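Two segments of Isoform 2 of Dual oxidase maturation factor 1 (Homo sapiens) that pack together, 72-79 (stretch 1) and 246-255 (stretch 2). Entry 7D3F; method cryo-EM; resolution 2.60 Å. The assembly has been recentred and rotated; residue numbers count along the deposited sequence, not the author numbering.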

# COMPACT_ATOMS: atom_id res chain seq x y z
N PHE B 72 10.79 12.85 11.78
CA PHE B 72 9.97 11.97 12.59
C PHE B 72 10.06 12.23 14.08
O PHE B 72 9.28 11.65 14.84
CB PHE B 72 10.33 10.50 12.31
CG PHE B 72 9.93 10.02 10.94
CD1 PHE B 72 8.59 9.80 10.64
CD2 PHE B 72 10.88 9.78 9.97
CE1 PHE B 72 8.21 9.36 9.39
CE2 PHE B 72 10.50 9.34 8.71
CZ PHE B 72 9.17 9.13 8.42
N SER B 73 10.98 13.08 14.52
CA SER B 73 11.12 13.37 15.94
C SER B 73 10.11 14.43 16.37
O SER B 73 9.88 15.41 15.66
CB SER B 73 12.54 13.85 16.26
OG SER B 73 12.79 15.11 15.68
N SER B 74 9.52 14.23 17.54
CA SER B 74 8.64 15.23 18.15
C SER B 74 9.42 16.15 19.08
O SER B 74 9.08 16.33 20.25
CB SER B 74 7.50 14.54 18.88
OG SER B 74 7.98 13.78 19.97
N GLU B 75 10.50 16.74 18.57
CA GLU B 75 11.38 17.59 19.36
C GLU B 75 11.46 19.00 18.79
O GLU B 75 12.49 19.67 18.91
CB GLU B 75 12.78 16.97 19.44
CG GLU B 75 12.85 15.64 20.18
CD GLU B 75 13.05 15.81 21.68
OE1 GLU B 75 12.51 16.77 22.25
OE2 GLU B 75 13.76 14.97 22.27
N TRP B 76 10.38 19.47 18.17
CA TRP B 76 10.39 20.79 17.54
C TRP B 76 10.04 21.90 18.52
O TRP B 76 10.72 22.93 18.56
CB TRP B 76 9.44 20.80 16.34
CG TRP B 76 9.99 20.07 15.15
CD1 TRP B 76 9.90 18.74 14.89
CD2 TRP B 76 10.72 20.65 14.06
NE1 TRP B 76 10.53 18.45 13.70
CE2 TRP B 76 11.04 19.60 13.17
CE3 TRP B 76 11.13 21.95 13.75
CZ2 TRP B 76 11.75 19.82 11.99
CZ3 TRP B 76 11.83 22.16 12.58
CH2 TRP B 76 12.14 21.10 11.72
N SER B 77 8.98 21.72 19.30
CA SER B 77 8.58 22.68 20.33
C SER B 77 8.55 21.95 21.66
O SER B 77 7.61 21.19 21.93
CB SER B 77 7.24 23.32 20.00
OG SER B 77 7.29 24.01 18.76
N VAL B 78 9.55 22.16 22.50
CA VAL B 78 9.68 21.41 23.75
C VAL B 78 9.48 22.35 24.93
O VAL B 78 9.83 23.53 24.89
CB VAL B 78 11.04 20.69 23.84
CG1 VAL B 78 11.25 19.78 22.64
CG2 VAL B 78 12.18 21.68 23.97
N GLY B 79 8.90 21.80 25.99
CA GLY B 79 8.75 22.51 27.24
C GLY B 79 8.62 21.51 28.37
O GLY B 79 8.18 20.38 28.17
N HIS B 246 9.65 26.17 23.66
CA HIS B 246 10.74 26.77 22.91
C HIS B 246 11.21 25.78 21.86
O HIS B 246 10.88 24.59 21.92
CB HIS B 246 11.90 27.18 23.83
CG HIS B 246 12.48 26.05 24.62
ND1 HIS B 246 12.01 25.70 25.87
CD2 HIS B 246 13.48 25.18 24.34
CE1 HIS B 246 12.71 24.67 26.32
NE2 HIS B 246 13.61 24.34 25.41
N HIS B 247 11.97 26.28 20.89
CA HIS B 247 12.49 25.43 19.83
C HIS B 247 13.38 24.34 20.41
O HIS B 247 14.37 24.63 21.08
CB HIS B 247 13.25 26.27 18.81
CG HIS B 247 12.38 27.20 18.02
ND1 HIS B 247 12.71 28.52 17.79
CD2 HIS B 247 11.18 27.00 17.41
CE1 HIS B 247 11.76 29.09 17.07
NE2 HIS B 247 10.82 28.19 16.83
N GLY B 248 13.02 23.09 20.15
CA GLY B 248 13.69 21.96 20.75
C GLY B 248 14.91 21.50 19.98
O GLY B 248 15.37 22.16 19.04
N PRO B 249 15.46 20.35 20.37
CA PRO B 249 16.66 19.84 19.69
C PRO B 249 16.46 19.57 18.21
O PRO B 249 17.41 19.69 17.44
CB PRO B 249 16.99 18.56 20.47
CG PRO B 249 15.71 18.17 21.13
CD PRO B 249 15.01 19.45 21.44
N ALA B 250 15.25 19.19 17.79
CA ALA B 250 15.01 18.94 16.37
C ALA B 250 15.20 20.22 15.56
O ALA B 250 15.77 20.18 14.46
CB ALA B 250 13.61 18.37 16.16
N PHE B 251 14.73 21.35 16.08
CA PHE B 251 14.88 22.62 15.37
C PHE B 251 16.35 22.96 15.16
O PHE B 251 16.76 23.33 14.05
CB PHE B 251 14.17 23.73 16.16
CG PHE B 251 14.08 25.04 15.42
CD1 PHE B 251 12.96 25.34 14.66
CD2 PHE B 251 15.10 25.97 15.50
CE1 PHE B 251 12.87 26.54 13.99
CE2 PHE B 251 15.02 27.17 14.82
CZ PHE B 251 13.90 27.46 14.07
N TRP B 252 17.17 22.83 16.20
CA TRP B 252 18.58 23.18 16.09
C TRP B 252 19.35 22.16 15.26
O TRP B 252 20.30 22.53 14.56
CB TRP B 252 19.19 23.34 17.48
CG TRP B 252 18.46 24.34 18.33
CD1 TRP B 252 17.77 24.08 19.47
CD2 TRP B 252 18.33 25.74 18.08
NE1 TRP B 252 17.22 25.24 19.96
CE2 TRP B 252 17.56 26.28 19.13
CE3 TRP B 252 18.80 26.60 17.08
CZ2 TRP B 252 17.24 27.63 19.20
CZ3 TRP B 252 18.49 27.94 17.16
CH2 TRP B 252 17.71 28.45 18.21
N ILE B 253 18.97 20.89 15.33
CA ILE B 253 19.58 19.88 14.46
C ILE B 253 19.28 20.19 13.00
O ILE B 253 20.16 20.11 12.14
CB ILE B 253 19.10 18.47 14.85
CG1 ILE B 253 19.75 18.04 16.17
CG2 ILE B 253 19.42 17.47 13.75
CD1 ILE B 253 19.28 16.69 16.66
N THR B 254 18.03 20.57 12.70
CA THR B 254 17.69 20.99 11.34
C THR B 254 18.50 22.21 10.93
O THR B 254 19.00 22.28 9.80
CB THR B 254 16.20 21.29 11.24
OG1 THR B 254 15.46 20.33 12.00
CG2 THR B 254 15.75 21.24 9.79
N LEU B 255 18.66 23.17 11.84
CA LEU B 255 19.44 24.36 11.54
C LEU B 255 20.87 24.01 11.17
O LEU B 255 21.38 24.43 10.13
CB LEU B 255 19.42 25.32 12.73
CG LEU B 255 20.21 26.62 12.56
CD1 LEU B 255 19.73 27.39 11.34
CD2 LEU B 255 20.12 27.48 13.82

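Four backbone hydrogen bonds hold the two stretches together. Val78 and His246 form an antiparallel hydrogen-bonded pair. Val78 N donates to His246 O at 2.8 Å, and His246 N donates to Val78 O at 2.9 Å. The neighbouring pair, Ser77 and His247, is non-hydrogen-bonded, with CA atoms 4.8 Å apart. Beyond it, Gly248 N donates to Trp76 O at 2.8 Å and a nearly straight 167°. The fourth bond reaches the helix: Ala250 N donates to Glu75 O at 3.0 Å. Ala250 lies in the first turn, where amide groups lack partners from a preceding turn, so Glu75 O supplies the acceptor.

CA-H...O contacts reinforce this ladder. His247 CA lies 3.3 Å from Trp76 O, and Ser77 CA lies 3.4 Å from His246 O.

Gly248 occupies the N-cap position and is buried. Its lack of a side chain matters, because an ideal CB would lie 2.3 Å from Glu75 O and 2.5 Å from Val78 CG1. The bare CA instead lets Val78 CG2 approach Gly248 CA to 3.6 Å. Pro249 begins the helix, where its missing amide hydrogen costs nothing.

The Trp76 CA-to-CB bond points away from stretch 2, but its ring turns back with chi1 at -75° (m). Ala250 CB sits over one face, 3.9 Å from the centroid of the five-membered ring. Ala250 CB also packs 3.7 Å from Glu75 CB. Farther along the ring system, Trp76 CE3 meets Phe251 CD1 at 4.0 Å, and Trp76 CH2 lies 3.4 Å from Thr254 OG1. That hydroxyl is satisfied within its own helix by a very short 2.5 Å hydrogen bond from Thr254 OG1 to Ala250 O.

Val78 packs on the same sheet face as His246. Val78 CG2 lies 3.3 Å from His246 NE2, while Val78 CG1 reaches Pro249 CD at 4.0 Å. Together the stretches bury 531 Å².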